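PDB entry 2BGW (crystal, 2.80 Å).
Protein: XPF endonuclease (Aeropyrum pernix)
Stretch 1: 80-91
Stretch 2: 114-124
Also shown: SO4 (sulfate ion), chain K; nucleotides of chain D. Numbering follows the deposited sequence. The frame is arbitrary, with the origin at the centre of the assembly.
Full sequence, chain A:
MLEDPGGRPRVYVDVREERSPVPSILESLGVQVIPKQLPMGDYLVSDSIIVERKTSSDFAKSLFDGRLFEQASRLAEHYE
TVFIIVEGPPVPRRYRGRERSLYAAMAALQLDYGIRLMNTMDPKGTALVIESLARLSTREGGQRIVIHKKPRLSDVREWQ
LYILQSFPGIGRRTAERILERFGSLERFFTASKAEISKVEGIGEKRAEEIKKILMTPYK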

# COMPACT_ATOMS: atom_id res chain seq x y z
N GLU A 80 3.48 -4.26 -3.40
CA GLU A 80 4.74 -4.32 -2.70
C GLU A 80 4.95 -3.07 -1.81
O GLU A 80 5.73 -3.09 -0.86
CB GLU A 80 5.85 -4.61 -3.72
CG GLU A 80 6.62 -3.44 -4.23
CD GLU A 80 8.09 -3.55 -3.82
OE1 GLU A 80 8.34 -4.04 -2.67
OE2 GLU A 80 8.98 -3.18 -4.64
N THR A 81 4.21 -2.02 -2.12
CA THR A 81 4.33 -0.74 -1.47
C THR A 81 2.93 -0.17 -1.33
O THR A 81 2.22 0.03 -2.32
CB THR A 81 5.24 0.20 -2.30
OG1 THR A 81 6.58 -0.30 -2.28
CG2 THR A 81 5.27 1.59 -1.73
N VAL A 82 2.53 0.09 -0.10
CA VAL A 82 1.18 0.59 0.17
C VAL A 82 1.26 1.96 0.82
O VAL A 82 1.86 2.10 1.87
CB VAL A 82 0.39 -0.37 1.12
CG1 VAL A 82 -1.02 0.10 1.27
CG2 VAL A 82 0.38 -1.78 0.59
N PHE A 83 0.64 2.95 0.22
CA PHE A 83 0.56 4.26 0.84
C PHE A 83 -0.84 4.46 1.24
O PHE A 83 -1.73 4.33 0.39
CB PHE A 83 0.96 5.39 -0.11
CG PHE A 83 2.44 5.49 -0.33
CD1 PHE A 83 3.01 5.04 -1.50
CD2 PHE A 83 3.28 6.02 0.66
CE1 PHE A 83 4.37 5.14 -1.69
CE2 PHE A 83 4.66 6.10 0.48
CZ PHE A 83 5.20 5.66 -0.69
N ILE A 84 -1.06 4.76 2.52
CA ILE A 84 -2.35 5.33 2.94
C ILE A 84 -2.14 6.79 3.15
O ILE A 84 -1.25 7.20 3.89
CB ILE A 84 -2.89 4.73 4.21
CG1 ILE A 84 -3.34 3.29 3.95
CG2 ILE A 84 -4.04 5.58 4.69
CD1 ILE A 84 -3.37 2.42 5.15
N ILE A 85 -2.94 7.59 2.46
CA ILE A 85 -2.81 9.02 2.55
C ILE A 85 -3.93 9.52 3.40
O ILE A 85 -5.10 9.36 3.05
CB ILE A 85 -2.88 9.72 1.17
CG1 ILE A 85 -1.58 9.48 0.39
CG2 ILE A 85 -3.19 11.21 1.35
CD1 ILE A 85 -1.70 9.81 -1.06
N VAL A 86 -3.58 10.14 4.52
CA VAL A 86 -4.60 10.68 5.40
C VAL A 86 -4.77 12.18 5.18
O VAL A 86 -3.85 12.99 5.39
CB VAL A 86 -4.34 10.33 6.85
CG1 VAL A 86 -5.46 10.85 7.70
CG2 VAL A 86 -4.19 8.81 7.02
N GLU A 87 -5.97 12.53 4.73
CA GLU A 87 -6.29 13.87 4.31
C GLU A 87 -7.03 14.65 5.41
O GLU A 87 -8.19 14.30 5.77
CB GLU A 87 -7.14 13.79 3.05
CG GLU A 87 -7.64 15.09 2.47
CD GLU A 87 -8.19 14.87 1.08
OE1 GLU A 87 -7.38 14.49 0.20
OE2 GLU A 87 -9.42 15.06 0.88
N GLY A 88 -6.39 15.70 5.93
CA GLY A 88 -6.95 16.46 7.04
C GLY A 88 -6.20 16.12 8.32
O GLY A 88 -5.35 15.24 8.33
N PRO A 89 -6.52 16.83 9.41
CA PRO A 89 -5.80 16.67 10.66
C PRO A 89 -5.85 15.26 11.17
O PRO A 89 -6.90 14.63 11.17
CB PRO A 89 -6.55 17.59 11.61
CG PRO A 89 -7.10 18.62 10.71
CD PRO A 89 -7.58 17.83 9.54
N PRO A 90 -4.70 14.75 11.58
CA PRO A 90 -4.57 13.39 12.01
C PRO A 90 -5.67 13.01 12.97
O PRO A 90 -6.21 11.93 12.85
CB PRO A 90 -3.23 13.39 12.71
CG PRO A 90 -2.44 14.38 11.93
CD PRO A 90 -3.42 15.47 11.64
N VAL A 91 -6.01 13.89 13.90
CA VAL A 91 -7.08 13.65 14.89
C VAL A 91 -8.15 14.71 14.70
O VAL A 91 -7.97 15.87 15.09
CB VAL A 91 -6.57 13.80 16.33
CG1 VAL A 91 -7.64 13.37 17.30
CG2 VAL A 91 -5.27 13.02 16.54
S SO4 K . 10.28 -1.53 3.90
O1 SO4 K . 9.67 -1.75 5.21
O2 SO4 K . 10.49 -2.84 3.30
O3 SO4 K . 9.34 -0.79 3.03
O4 SO4 K . 11.58 -0.85 4.05
O5' DT D 1 9.18 -0.60 8.39
C5' DT D 1 9.71 -1.90 8.31
C4' DT D 1 8.72 -2.85 8.92
O4' DT D 1 7.61 -3.13 8.04
C3' DT D 1 9.42 -4.16 9.10
O3' DT D 1 9.43 -4.49 10.43
C2' DT D 1 8.67 -5.20 8.27
C1' DT D 1 7.34 -4.51 8.06
N1 DT D 1 6.76 -4.92 6.79
C2 DT D 1 5.78 -5.91 6.78
O2 DT D 1 5.36 -6.48 7.76
N3 DT D 1 5.28 -6.22 5.54
C4 DT D 1 5.68 -5.64 4.34
O4 DT D 1 5.17 -6.00 3.29
C5 DT D 1 6.71 -4.62 4.41
C7 DT D 1 7.29 -4.01 3.17
C6 DT D 1 7.20 -4.31 5.63
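Stretch 2, residues 114-124: GIRLMNTMDPK

Stretch 2 lies beside stretch 1 as a parallel β-strand, joined to it by a regular ladder of backbone hydrogen bonds and by side-chain packing on both faces of the sheet. Residues 81-87 form the strand of stretch 1. Residues 116-120 of stretch 2 are extended alongside it. The two strands run in the same direction, with an angle of 22° between their axes (signed crossing angle -22°) and a closest approach of 4.5 Å. The contact buries 825 Å², both sides summed.

The register is simple. F83 pairs with R116, I84 with L117, I85 with M118, V86 with N119, and E87 with T120. The CA atoms are 4.6 Å apart in F83-R116 and E87-T120, 4.7 Å in V86-N119, 4.8 Å in I85-M118 and 5.0 Å in I84-L117.

The hydrogen bonds follow the usual parallel pattern, in which I84 and V86 each bond stretch 2 through both N and O. R116 N donates to V82 O at 2.8 Å, and I84 N donates to R116 O at 2.7 Å. M118 N then reaches I84 O at 3.0 Å, and V86 N reaches M118 O at 2.7 Å. T120 N bonds V86 O at 2.7 Å. The last rung lies just past the strand of stretch 1, where G88 N donates to T120 O at 2.7 Å. CA-H...O contacts supplement the ladder, such as F83 CA to R116 O at 3.2 Å and L117 CA to I84 O at 3.3 Å.

Side chains alternate between the two faces. F83, I85, E87, R116, M118 and T120 share one face. There F83 CD2 lies 3.5 Å from R116 CB and 4.1 Å from M118 CG, both oblique to the ring. M118 SD is 5.5 Å from the centroid of the F83 ring, in an oblique position. I85 CG2 packs against T120 CG2 at 3.6 Å.

The other face carries I84, V86, L117 and N119. I84 CB meets L117 CD2 at 3.8 Å. I115, just before R116, extends the apolar packing: its CG2 is 3.5 Å from I84 CD1, and its CG1 is 3.7 Å from V82 CB.

N119 ties down the end of the pairing. Its side chain is t at chi1, and its end comes nearer to stretch 1. N119 ND2 donates to G88 O at 2.9 Å, which links the side chain to the backbone just past the strand of stretch 1. G88 has phi 105° and psi 174°, angles that call for glycine. E87 also reaches beyond its strand partner: its OE2 is 3.3 Å from P123 CD. P123 begins a helix, and D122 before it is the N-cap residue.

At the other end, R116 NH2 donates to sulfate O3 at 3.2 Å. The ion probably comes from the crystallisation liquor. G114 N is 3.2 Å from N1 of DT1 in chain D. G114 has a positive phi, which favours glycine, and a CB there would clash with C6 of the same nucleotide.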

# COMPACT_ATOMS: atom_id res chain seq x y z
N GLY A 114 4.11 -3.10 7.19
CA GLY A 114 4.90 -2.16 6.41
C GLY A 114 4.18 -1.08 5.61
O GLY A 114 4.79 -0.50 4.71
N ILE A 115 2.91 -0.79 5.90
CA ILE A 115 2.19 0.23 5.15
C ILE A 115 2.87 1.54 5.41
O ILE A 115 3.57 1.69 6.41
CB ILE A 115 0.71 0.28 5.51
CG1 ILE A 115 -0.05 -0.80 4.76
CG2 ILE A 115 0.07 1.59 5.11
CD1 ILE A 115 -0.50 -1.93 5.65
N ARG A 116 2.71 2.48 4.47
CA ARG A 116 3.34 3.81 4.54
C ARG A 116 2.28 4.90 4.60
O ARG A 116 1.28 4.86 3.86
CB ARG A 116 4.28 4.03 3.35
CG ARG A 116 5.50 3.17 3.45
CD ARG A 116 6.34 3.19 2.22
NE ARG A 116 7.60 2.48 2.45
CZ ARG A 116 8.66 3.05 3.00
NH1 ARG A 116 8.61 4.32 3.38
NH2 ARG A 116 9.78 2.36 3.19
N LEU A 117 2.47 5.84 5.52
CA LEU A 117 1.47 6.89 5.76
C LEU A 117 1.98 8.20 5.27
O LEU A 117 3.17 8.49 5.43
CB LEU A 117 1.15 7.03 7.24
CG LEU A 117 0.49 5.82 7.89
CD1 LEU A 117 0.54 5.98 9.40
CD2 LEU A 117 -0.96 5.60 7.42
N MET A 118 1.11 8.97 4.63
CA MET A 118 1.38 10.37 4.35
C MET A 118 0.20 11.13 4.92
O MET A 118 -0.95 10.69 4.77
CB MET A 118 1.42 10.65 2.84
CG MET A 118 2.40 9.83 2.04
SD MET A 118 4.02 10.56 1.71
CE MET A 118 3.64 12.30 1.70
N ASN A 119 0.46 12.26 5.57
CA ASN A 119 -0.64 13.12 5.96
C ASN A 119 -0.77 14.33 5.02
O ASN A 119 0.18 15.07 4.87
CB ASN A 119 -0.50 13.57 7.44
CG ASN A 119 -1.71 14.42 7.91
OD1 ASN A 119 -1.56 15.54 8.41
ND2 ASN A 119 -2.91 13.88 7.72
N THR A 120 -1.91 14.51 4.38
CA THR A 120 -2.10 15.72 3.57
C THR A 120 -3.11 16.71 4.22
O THR A 120 -3.89 16.32 5.11
CB THR A 120 -2.53 15.39 2.11
OG1 THR A 120 -3.84 14.83 2.10
CG2 THR A 120 -1.61 14.41 1.48
N MET A 121 -3.13 17.96 3.80
CA MET A 121 -4.07 18.90 4.38
C MET A 121 -5.43 18.98 3.72
O MET A 121 -6.43 19.21 4.40
CB MET A 121 -3.46 20.28 4.51
CG MET A 121 -2.53 20.22 5.66
SD MET A 121 -1.70 21.73 6.08
CE MET A 121 -3.01 22.74 6.78
N ASP A 122 -5.46 18.78 2.42
CA ASP A 122 -6.65 18.92 1.62
C ASP A 122 -6.41 18.03 0.44
O ASP A 122 -5.30 17.56 0.28
CB ASP A 122 -6.81 20.37 1.15
CG ASP A 122 -5.48 21.08 0.93
OD1 ASP A 122 -5.36 22.23 1.38
OD2 ASP A 122 -4.55 20.51 0.31
N PRO A 123 -7.44 17.80 -0.40
CA PRO A 123 -7.32 17.13 -1.70
C PRO A 123 -6.09 17.51 -2.55
O PRO A 123 -5.38 16.63 -3.06
CB PRO A 123 -8.60 17.57 -2.41
CG PRO A 123 -9.60 17.61 -1.32
CD PRO A 123 -8.85 18.14 -0.12
N LYS A 124 -5.84 18.82 -2.70
CA LYS A 124 -4.71 19.32 -3.47
C LYS A 124 -3.41 18.72 -2.95
O LYS A 124 -2.52 18.41 -3.72
CB LYS A 124 -4.65 20.85 -3.40
CG LYS A 124 -3.70 21.48 -4.36
CD LYS A 124 -3.13 22.76 -3.81
CE LYS A 124 -2.40 23.55 -4.89
NZ LYS A 124 -1.57 24.65 -4.30